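Long-range contact in SPD1 nuclease (Streptococcus pyogenes, PDB 2XGR), which probably cleaves DNA as a secreted, prophage-encoded endonuclease of the His-Me finger (DNA/RNA non-specific endonuclease) group: residues Lys52-Leu64 against Thr74-Thr86. Sequence-based numbering, arbitrary orientation.
Sequences KLLPFTANYQLQL and TFSHIQLQDRHET
Gln79 NE2 is held by two acceptors: it donates to Leu54 O at 3.1 Å, reaching that oxygen from above the carbonyl plane and not along a lone pair, and to Asp180 of strand 178-186. Its OE1 lies at the edge of the Phe56 ring, 3.3 Å from CD1, and accepts from a water that in turn accepts from Thr57 N and donates to Asn59 O. With CG anti to the backbone N (chi1 -170°) and the chain extended beyond it, Gln79 carries its amide from strand 76-80 to the loop. Gln61 runs alongside and sends NE2 to Pro55 O in a nearly straight 2.8 Å bond; the two cross-strand glutamines thus hold consecutive carbonyls of the loop, Leu54 O and Pro55 O.

His77, on the same face, reaches farther back along the loop: NE2 donates to Lys52 O at 3.2 Å, on a lone pair, while Leu54 CG sits squarely over the ring, 3.6 Å from its centroid. Lys52 O is shared with Gln200 of strand 196-204. The strands that bear these side chains, 61-64 and 76-80, form an antiparallel hairpin, with Gln61-Gln79 and Gln63-His77 as hydrogen-bonded pairs; Gln63 N to His77 O is short, 2.7 Å.

The other face carries Leu62, Leu64, Ser76 and Ile78, and Leu62 CD1 packs on Ile78 CB. At the hairpin's open end Tyr60 lays CD1 against Leu80 CB, and its CB covers one face of the His84 ring, opposite Arg83 CG. Strand 76-80 also pairs antiparallel with strand 178-186, which brings the hairpin into the large antiparallel sheet. Directional bonds from the buried Gln79 amide and His77 imidazole thus hold the loop at Leu54 and Lys52, with the Gln61 amide adding a bond to Pro55 O, whereas the opposite face is joined largely by apolar contact.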
ATOM      1  N   LYS A  52       0.736 -14.261  -6.506  1.00 12.51           N
ATOM      2  CA  LYS A  52       1.075 -12.931  -6.014  1.00 11.05           C
ATOM      3  C   LYS A  52       0.871 -12.677  -4.538  1.00 10.79           C
ATOM      4  O   LYS A  52       1.338 -11.620  -4.067  1.00 10.07           O
ATOM      5  CB  LYS A  52       0.264 -11.879  -6.758  1.00 10.64           C
ATOM      6  CG  LYS A  52       0.590 -11.845  -8.272  1.00 12.51           C
ATOM      7  CD  LYS A  52      -0.216 -10.703  -8.893  1.00 12.30           C
ATOM      8  CE  LYS A  52      -0.026 -10.641 -10.443  1.00 12.11           C
ATOM      9  NZ  LYS A  52      -0.810  -9.513 -11.059  1.00 12.18           N
ATOM     10  N   LEU A  53       0.241 -13.618  -3.833  1.00  9.99           N
ATOM     11  CA  LEU A  53      -0.325 -13.337  -2.497  1.00  6.74           C
ATOM     12  C   LEU A  53       0.491 -14.075  -1.433  1.00 10.97           C
ATOM     13  O   LEU A  53       1.339 -14.977  -1.768  1.00 12.03           O
ATOM     14  CB  LEU A  53      -1.774 -13.822  -2.447  1.00  8.45           C
ATOM     15  CG  LEU A  53      -2.631 -13.433  -3.693  1.00  8.78           C
ATOM     16  CD1 LEU A  53      -4.056 -13.896  -3.481  1.00  9.53           C
ATOM     17  CD2 LEU A  53      -2.586 -11.880  -3.760  1.00  9.75           C
ATOM     18  N   LEU A  54       0.263 -13.707  -0.183  1.00  9.74           N
ATOM     19  CA  LEU A  54       0.797 -14.512   0.961  1.00 10.09           C
ATOM     20  C   LEU A  54      -0.076 -15.786   1.076  1.00  9.74           C
ATOM     21  O   LEU A  54      -1.282 -15.762   0.705  1.00  9.39           O
ATOM     22  CB  LEU A  54       0.716 -13.691   2.242  1.00  8.53           C
ATOM     23  CG  LEU A  54       1.751 -12.575   2.272  1.00  7.05           C
ATOM     24  CD1 LEU A  54       1.497 -11.729   3.513  1.00  9.46           C
ATOM     25  CD2 LEU A  54       3.167 -13.170   2.292  1.00 15.05           C
ATOM     26  N   PRO A  55       0.517 -16.909   1.556  1.00 12.43           N
ATOM     27  CA  PRO A  55      -0.326 -18.111   1.795  1.00 13.60           C
ATOM     28  C   PRO A  55      -1.456 -17.778   2.790  1.00 13.36           C
ATOM     29  O   PRO A  55      -1.298 -16.969   3.687  1.00 14.37           O
ATOM     30  CB  PRO A  55       0.668 -19.110   2.427  1.00 14.77           C
ATOM     31  CG  PRO A  55       1.994 -18.787   1.781  1.00 19.46           C
ATOM     32  CD  PRO A  55       1.943 -17.176   1.867  1.00 12.63           C
ATOM     33  N   PHE A  56      -2.639 -18.322   2.579  1.00 12.92           N
ATOM     34  CA  PHE A  56      -3.749 -18.007   3.462  1.00 13.50           C
ATOM     35  C   PHE A  56      -3.712 -19.037   4.598  1.00 16.22           C
ATOM     36  O   PHE A  56      -4.090 -20.195   4.404  1.00 18.34           O
ATOM     37  CB  PHE A  56      -5.048 -18.152   2.731  1.00 13.02           C
ATOM     38  CG  PHE A  56      -6.241 -17.906   3.586  1.00 14.49           C
ATOM     39  CD1 PHE A  56      -6.351 -16.731   4.320  1.00 12.07           C
ATOM     40  CD2 PHE A  56      -7.261 -18.819   3.648  1.00 17.07           C
ATOM     41  CE1 PHE A  56      -7.395 -16.500   5.173  1.00 15.10           C
ATOM     42  CE2 PHE A  56      -8.381 -18.545   4.451  1.00 16.94           C
ATOM     43  CZ  PHE A  56      -8.436 -17.358   5.211  1.00 16.77           C
ATOM     44  N   THR A  57      -3.284 -18.593   5.761  1.00 13.57           N
ATOM     45  CA  THR A  57      -3.136 -19.449   6.944  1.00 14.39           C
ATOM     46  C   THR A  57      -4.250 -19.133   7.952  1.00 14.42           C
ATOM     47  O   THR A  57      -4.333 -19.781   8.982  1.00 15.00           O
ATOM     48  CB  THR A  57      -1.843 -19.176   7.681  1.00 12.48           C
ATOM     49  OG1 THR A  57      -1.780 -17.756   8.031  1.00 12.46           O
ATOM     50  CG2 THR A  57      -0.704 -19.504   6.763  1.00 15.30           C
ATOM     51  N   ALA A  58      -5.047 -18.108   7.676  1.00 13.01           N
ATOM     52  CA  ALA A  58      -5.975 -17.484   8.658  1.00 13.12           C
ATOM     53  C   ALA A  58      -5.275 -17.030   9.948  1.00 11.88           C
ATOM     54  O   ALA A  58      -5.917 -16.917  11.036  1.00 13.39           O
ATOM     55  CB  ALA A  58      -7.251 -18.415   8.966  1.00 13.58           C
ATOM     56  N   ASN A  59      -4.046 -16.529   9.775  1.00 11.98           N
ATOM     57  CA  ASN A  59      -3.339 -15.789  10.830  1.00 11.81           C
ATOM     58  C   ASN A  59      -2.812 -14.516  10.185  1.00 11.06           C
ATOM     59  O   ASN A  59      -2.459 -14.541   9.002  1.00 11.13           O
ATOM     60  CB  ASN A  59      -2.133 -16.596  11.374  1.00 13.87           C
ATOM     61  CG  ASN A  59      -2.574 -17.856  12.122  1.00 19.05           C
ATOM     62  OD1 ASN A  59      -2.142 -18.937  11.800  1.00 28.29           O
ATOM     63  ND2 ASN A  59      -3.387 -17.697  13.096  1.00 21.20           N
ATOM     64  N   TYR A  60      -2.732 -13.451  10.975  1.00 10.95           N
ATOM     65  CA  TYR A  60      -2.057 -12.213  10.534  1.00  9.20           C
ATOM     66  C   TYR A  60      -0.623 -12.574  10.128  1.00 10.25           C
ATOM     67  O   TYR A  60       0.072 -13.286  10.887  1.00  8.96           O
ATOM     68  CB  TYR A  60      -2.017 -11.264  11.733  1.00 10.04           C
ATOM     69  CG  TYR A  60      -1.176 -10.020  11.531  1.00  7.93           C
ATOM     70  CD1 TYR A  60      -1.764  -8.869  10.988  1.00  7.47           C
ATOM     71  CD2 TYR A  60       0.210 -10.051  11.724  1.00  8.84           C
ATOM     72  CE1 TYR A  60      -1.063  -7.719  10.858  1.00  9.15           C
ATOM     73  CE2 TYR A  60       0.967  -8.863  11.534  1.00 10.30           C
ATOM     74  CZ  TYR A  60       0.325  -7.738  11.095  1.00  9.64           C
ATOM     75  OH  TYR A  60       1.067  -6.576  10.943  1.00 10.67           O
ATOM     76  N   GLN A  61      -0.146 -11.964   9.030  1.00  7.07           N
ATOM     77  CA  GLN A  61       1.247 -12.123   8.605  1.00  9.62           C
ATOM     78  C   GLN A  61       1.746 -10.802   8.048  1.00  8.45           C
ATOM     79  O   GLN A  61       0.991 -10.125   7.291  1.00  9.62           O
ATOM     80  CB  GLN A  61       1.348 -13.079   7.399  1.00 11.77           C
ATOM     81  CG  GLN A  61       0.795 -14.454   7.575  1.00 16.44           C
ATOM     82  CD  GLN A  61       0.554 -15.133   6.233  1.00 14.50           C
ATOM     83  OE1 GLN A  61       1.496 -15.401   5.487  1.00 14.72           O
ATOM     84  NE2 GLN A  61      -0.675 -15.495   5.980  1.00 13.31           N
ATOM     85  N   LEU A  62       3.010 -10.483   8.306  1.00  9.71           N
ATOM     86  CA  LEU A  62       3.651  -9.354   7.657  1.00  9.27           C
ATOM     87  C   LEU A  62       4.991  -9.864   7.184  1.00 10.63           C
ATOM     88  O   LEU A  62       5.751 -10.406   7.943  1.00 10.42           O
ATOM     89  CB  LEU A  62       3.817  -8.224   8.658  1.00 10.83           C
ATOM     90  CG  LEU A  62       4.640  -7.012   8.208  1.00  9.00           C
ATOM     91  CD1 LEU A  62       3.861  -6.275   7.101  1.00 12.45           C
ATOM     92  CD2 LEU A  62       4.895  -6.097   9.415  1.00 11.98           C
ATOM     93  N   GLN A  63       5.218  -9.759   5.882  1.00  8.84           N
ATOM     94  CA  GLN A  63       6.491 -10.190   5.304  1.00  9.62           C
ATOM     95  C   GLN A  63       7.199  -8.976   4.702  1.00 11.95           C
ATOM     96  O   GLN A  63       6.609  -8.287   3.883  1.00 12.85           O
ATOM     97  CB  GLN A  63       6.167 -11.309   4.298  1.00 14.21           C
ATOM     98  CG  GLN A  63       7.440 -12.095   3.908  1.00 17.16           C
ATOM     99  CD  GLN A  63       7.186 -13.579   3.553  1.00 23.46           C
ATOM    100  OE1 GLN A  63       8.034 -14.172   2.878  1.00 25.34           O
ATOM    101  NE2 GLN A  63       6.038 -14.168   3.960  1.00 18.89           N
ATOM    102  N   LEU A  64       8.470  -8.740   5.044  1.00  8.93           N
ATOM    103  CA  LEU A  64       9.175  -7.582   4.547  1.00 10.83           C
ATOM    104  C   LEU A  64      10.291  -8.060   3.635  1.00 11.45           C
ATOM    105  O   LEU A  64      11.097  -8.870   4.057  1.00 11.66           O
ATOM    106  CB  LEU A  64       9.786  -6.819   5.708  1.00 10.87           C
ATOM    107  CG  LEU A  64       8.778  -6.226   6.727  1.00 10.43           C
ATOM    108  CD1 LEU A  64       9.503  -5.520   7.917  1.00 16.51           C
ATOM    109  CD2 LEU A  64       7.823  -5.305   5.986  1.00 16.36           C
ATOM    110  N   THR A  74      12.609  -3.325  -0.509  1.00  6.27           N
ATOM    111  CA  THR A  74      12.198  -4.041  -1.720  1.00  8.09           C
ATOM    112  C   THR A  74      10.728  -4.404  -1.798  1.00  8.61           C
ATOM    113  O   THR A  74      10.183  -4.468  -2.917  1.00  7.64           O
ATOM    114  CB  THR A  74      13.055  -5.300  -1.977  1.00  8.00           C
ATOM    115  OG1 THR A  74      13.021  -6.173  -0.850  1.00  9.58           O
ATOM    116  CG2 THR A  74      14.532  -4.830  -2.183  1.00  8.47           C
ATOM    117  N   PHE A  75      10.089  -4.718  -0.662  1.00  9.63           N
ATOM    118  CA  PHE A  75       8.591  -4.779  -0.663  1.00  6.44           C
ATOM    119  C   PHE A  75       8.100  -4.883   0.761  1.00  7.54           C
ATOM    120  O   PHE A  75       8.838  -5.343   1.621  1.00  7.11           O
ATOM    121  CB  PHE A  75       8.028  -6.004  -1.460  1.00  6.61           C
ATOM    122  CG  PHE A  75       8.388  -7.356  -0.855  1.00  5.28           C
ATOM    123  CD1 PHE A  75       7.528  -8.004   0.094  1.00  6.21           C
ATOM    124  CD2 PHE A  75       9.527  -8.042  -1.310  1.00 12.26           C
ATOM    125  CE1 PHE A  75       7.910  -9.282   0.656  1.00 11.64           C
ATOM    126  CE2 PHE A  75       9.833  -9.313  -0.819  1.00 12.97           C
ATOM    127  CZ  PHE A  75       9.041  -9.929   0.157  1.00 11.04           C
ATOM    128  N   SER A  76       6.799  -4.667   0.969  1.00  7.03           N
ATOM    129  CA  SER A  76       6.221  -4.991   2.273  1.00  5.99           C
ATOM    130  C   SER A  76       4.825  -5.619   1.966  1.00  6.02           C
ATOM    131  O   SER A  76       4.088  -5.136   1.086  1.00  6.64           O
ATOM    132  CB  SER A  76       6.035  -3.673   3.022  1.00  6.11           C
ATOM    133  OG  SER A  76       5.413  -3.971   4.279  1.00  8.19           O
ATOM    134  N   HIS A  77       4.511  -6.762   2.588  1.00  6.22           N
ATOM    135  CA  HIS A  77       3.369  -7.590   2.184  1.00  7.17           C
ATOM    136  C   HIS A  77       2.628  -8.028   3.441  1.00  6.32           C
ATOM    137  O   HIS A  77       3.236  -8.621   4.363  1.00  7.36           O
ATOM    138  CB  HIS A  77       3.856  -8.806   1.422  1.00  7.00           C
ATOM    139  CG  HIS A  77       2.832  -9.442   0.501  1.00  7.03           C
ATOM    140  ND1 HIS A  77       1.463  -9.355   0.644  1.00 10.06           N
ATOM    141  CD2 HIS A  77       3.050 -10.301  -0.537  1.00  4.01           C
ATOM    142  CE1 HIS A  77       0.872 -10.056  -0.345  1.00  4.09           C
ATOM    143  NE2 HIS A  77       1.829 -10.665  -1.036  1.00 11.47           N
ATOM    144  N   ILE A  78       1.350  -7.645   3.560  1.00  6.40           N
ATOM    145  CA  ILE A  78       0.599  -7.998   4.773  1.00  6.03           C
ATOM    146  C   ILE A  78      -0.637  -8.815   4.416  1.00  6.22           C
ATOM    147  O   ILE A  78      -1.211  -8.686   3.309  1.00  6.64           O
ATOM    148  CB  ILE A  78       0.255  -6.685   5.543  1.00  3.97           C
ATOM    149  CG1 ILE A  78      -0.202  -6.958   7.002  1.00  6.30           C
ATOM    150  CG2 ILE A  78      -0.793  -5.802   4.769  1.00  5.49           C
ATOM    151  CD1 ILE A  78      -0.230  -5.614   7.855  1.00  9.05           C
ATOM    152  N   GLN A  79      -1.081  -9.629   5.363  1.00  6.12           N
ATOM    153  CA  GLN A  79      -2.389 -10.258   5.187  1.00  6.46           C
ATOM    154  C   GLN A  79      -3.059 -10.162   6.568  1.00  8.74           C
ATOM    155  O   GLN A  79      -2.478 -10.607   7.575  1.00  8.99           O
ATOM    156  CB  GLN A  79      -2.203 -11.692   4.648  1.00  6.91           C
ATOM    157  CG  GLN A  79      -3.561 -12.280   4.222  1.00 11.34           C
ATOM    158  CD  GLN A  79      -3.430 -13.646   3.648  1.00 11.50           C
ATOM    159  OE1 GLN A  79      -3.844 -14.623   4.301  1.00 13.01           O
ATOM    160  NE2 GLN A  79      -2.827 -13.754   2.442  1.00  8.01           N
ATOM    161  N   LEU A  80      -4.173  -9.420   6.642  1.00  6.94           N
ATOM    162  CA  LEU A  80      -4.716  -9.089   7.992  1.00  8.49           C
ATOM    163  C   LEU A  80      -6.226  -8.986   7.961  1.00  8.36           C
ATOM    164  O   LEU A  80      -6.832  -8.805   6.861  1.00  8.03           O
ATOM    165  CB  LEU A  80      -4.064  -7.766   8.545  1.00  6.17           C
ATOM    166  CG  LEU A  80      -4.684  -6.446   8.015  1.00  7.90           C
ATOM    167  CD1 LEU A  80      -4.354  -5.241   8.925  1.00  8.63           C
ATOM    168  CD2 LEU A  80      -4.197  -6.166   6.481  1.00  5.38           C
ATOM    169  N   GLN A  81      -6.824  -9.036   9.160  1.00  7.91           N
ATOM    170  CA  GLN A  81      -8.193  -8.538   9.378  1.00  8.99           C
ATOM    171  C   GLN A  81      -8.213  -7.227  10.117  1.00  8.39           C
ATOM    172  O   GLN A  81      -7.236  -6.802  10.730  1.00  9.47           O
ATOM    173  CB  GLN A  81      -9.020  -9.594  10.181  1.00  7.85           C
ATOM    174  CG  GLN A  81      -9.002 -11.001   9.527  1.00 10.70           C
ATOM    175  CD  GLN A  81      -9.777 -11.974  10.424  1.00 14.88           C
ATOM    176  OE1 GLN A  81      -9.415 -12.138  11.573  1.00 17.29           O
ATOM    177  NE2 GLN A  81     -10.796 -12.612   9.898  1.00 14.62           N
ATOM    178  N   ASP A  82      -9.417  -6.639  10.166  1.00  9.36           N
ATOM    179  CA  ASP A  82      -9.626  -5.365  10.839  1.00 10.26           C
ATOM    180  C   ASP A  82      -9.123  -5.463  12.290  1.00 12.23           C
ATOM    181  O   ASP A  82      -8.439  -4.542  12.774  1.00 10.18           O
ATOM    182  CB  ASP A  82     -11.112  -5.037  10.873  1.00 10.24           C
ATOM    183  CG  ASP A  82     -11.412  -3.739  11.639  1.00 18.64           C
ATOM    184  OD1 ASP A  82     -11.029  -2.673  11.211  1.00 20.02           O
ATOM    185  OD2 ASP A  82     -11.979  -3.810  12.717  1.00 24.88           O
ATOM    186  N   ARG A  83      -9.303  -6.648  12.889  1.00 10.84           N
ATOM    187  CA  ARG A  83      -8.955  -6.798  14.330  1.00 12.81           C
ATOM    188  C   ARG A  83      -7.478  -6.682  14.612  1.00 13.61           C
ATOM    189  O   ARG A  83      -7.056  -6.506  15.770  1.00 12.31           O
ATOM    190  CB  ARG A  83      -9.415  -8.156  14.894  1.00 11.53           C
ATOM    191  CG  ARG A  83      -8.721  -9.375  14.313  1.00 12.40           C
ATOM    192  CD  ARG A  83      -9.522 -10.637  14.646  1.00 19.22           C
ATOM    193  NE  ARG A  83     -10.828 -10.624  13.935  1.00 28.95           N
ATOM    194  CZ  ARG A  83     -11.734 -11.601  13.956  1.00 31.98           C
ATOM    195  NH1 ARG A  83     -11.537 -12.668  14.719  1.00 36.18           N
ATOM    196  NH2 ARG A  83     -12.859 -11.509  13.244  1.00 27.00           N
ATOM    197  N   HIS A  84      -6.670  -6.861  13.557  1.00  9.84           N
ATOM    198  CA  HIS A  84      -5.218  -6.871  13.744  1.00  8.89           C
ATOM    199  C   HIS A  84      -4.557  -5.528  13.583  1.00  8.43           C
ATOM    200  O   HIS A  84      -3.340  -5.442  13.771  1.00 10.23           O
ATOM    201  CB  HIS A  84      -4.560  -7.794  12.767  1.00  8.49           C
ATOM    202  CG  HIS A  84      -5.121  -9.172  12.722  1.00  9.15           C
ATOM    203  ND1 HIS A  84      -4.975 -10.081  13.774  1.00 15.47           N
ATOM    204  CD2 HIS A  84      -5.741  -9.840  11.719  1.00  5.87           C
ATOM    205  CE1 HIS A  84      -5.597 -11.208  13.459  1.00  8.60           C
ATOM    206  NE2 HIS A  84      -6.020 -11.107  12.198  1.00 14.70           N
ATOM    207  N   GLU A  85      -5.317  -4.497  13.230  1.00  9.09           N
ATOM    208  CA  GLU A  85      -4.763  -3.219  12.942  1.00  8.90           C
ATOM    209  C   GLU A  85      -4.190  -2.584  14.197  1.00  9.33           C
ATOM    210  O   GLU A  85      -4.597  -2.911  15.244  1.00  8.69           O
ATOM    211  CB  GLU A  85      -5.821  -2.251  12.373  1.00 20.00           C
ATOM    212  CG  GLU A  85      -6.250  -2.525  10.978  1.00 20.00           C
ATOM    213  CD  GLU A  85      -7.137  -1.441  10.351  1.00 20.00           C
ATOM    214  OE1 GLU A  85      -7.448  -0.495  11.009  1.00 20.00           O
ATOM    215  OE2 GLU A  85      -7.586  -1.611   9.236  1.00 20.00           O
ATOM    216  N   THR A  86      -3.253  -1.664  14.005  1.00  6.93           N
ATOM    217  CA  THR A  86      -2.718  -0.844  15.063  1.00  8.33           C
ATOM    218  C   THR A  86      -3.317   0.577  15.019  1.00  7.88           C
ATOM    219  O   THR A  86      -2.913   1.406  14.236  1.00  8.48           O
ATOM    220  CB  THR A  86      -1.179  -0.830  14.909  1.00  9.34           C
ATOM    221  OG1 THR A  86      -0.687  -2.204  15.013  1.00 10.46           O
ATOM    222  CG2 THR A  86      -0.572   0.003  16.002  1.00  8.27           C
TER
HETATM  223  O   HOH W   1      -3.766 -15.650   6.595  1.00 15.72           O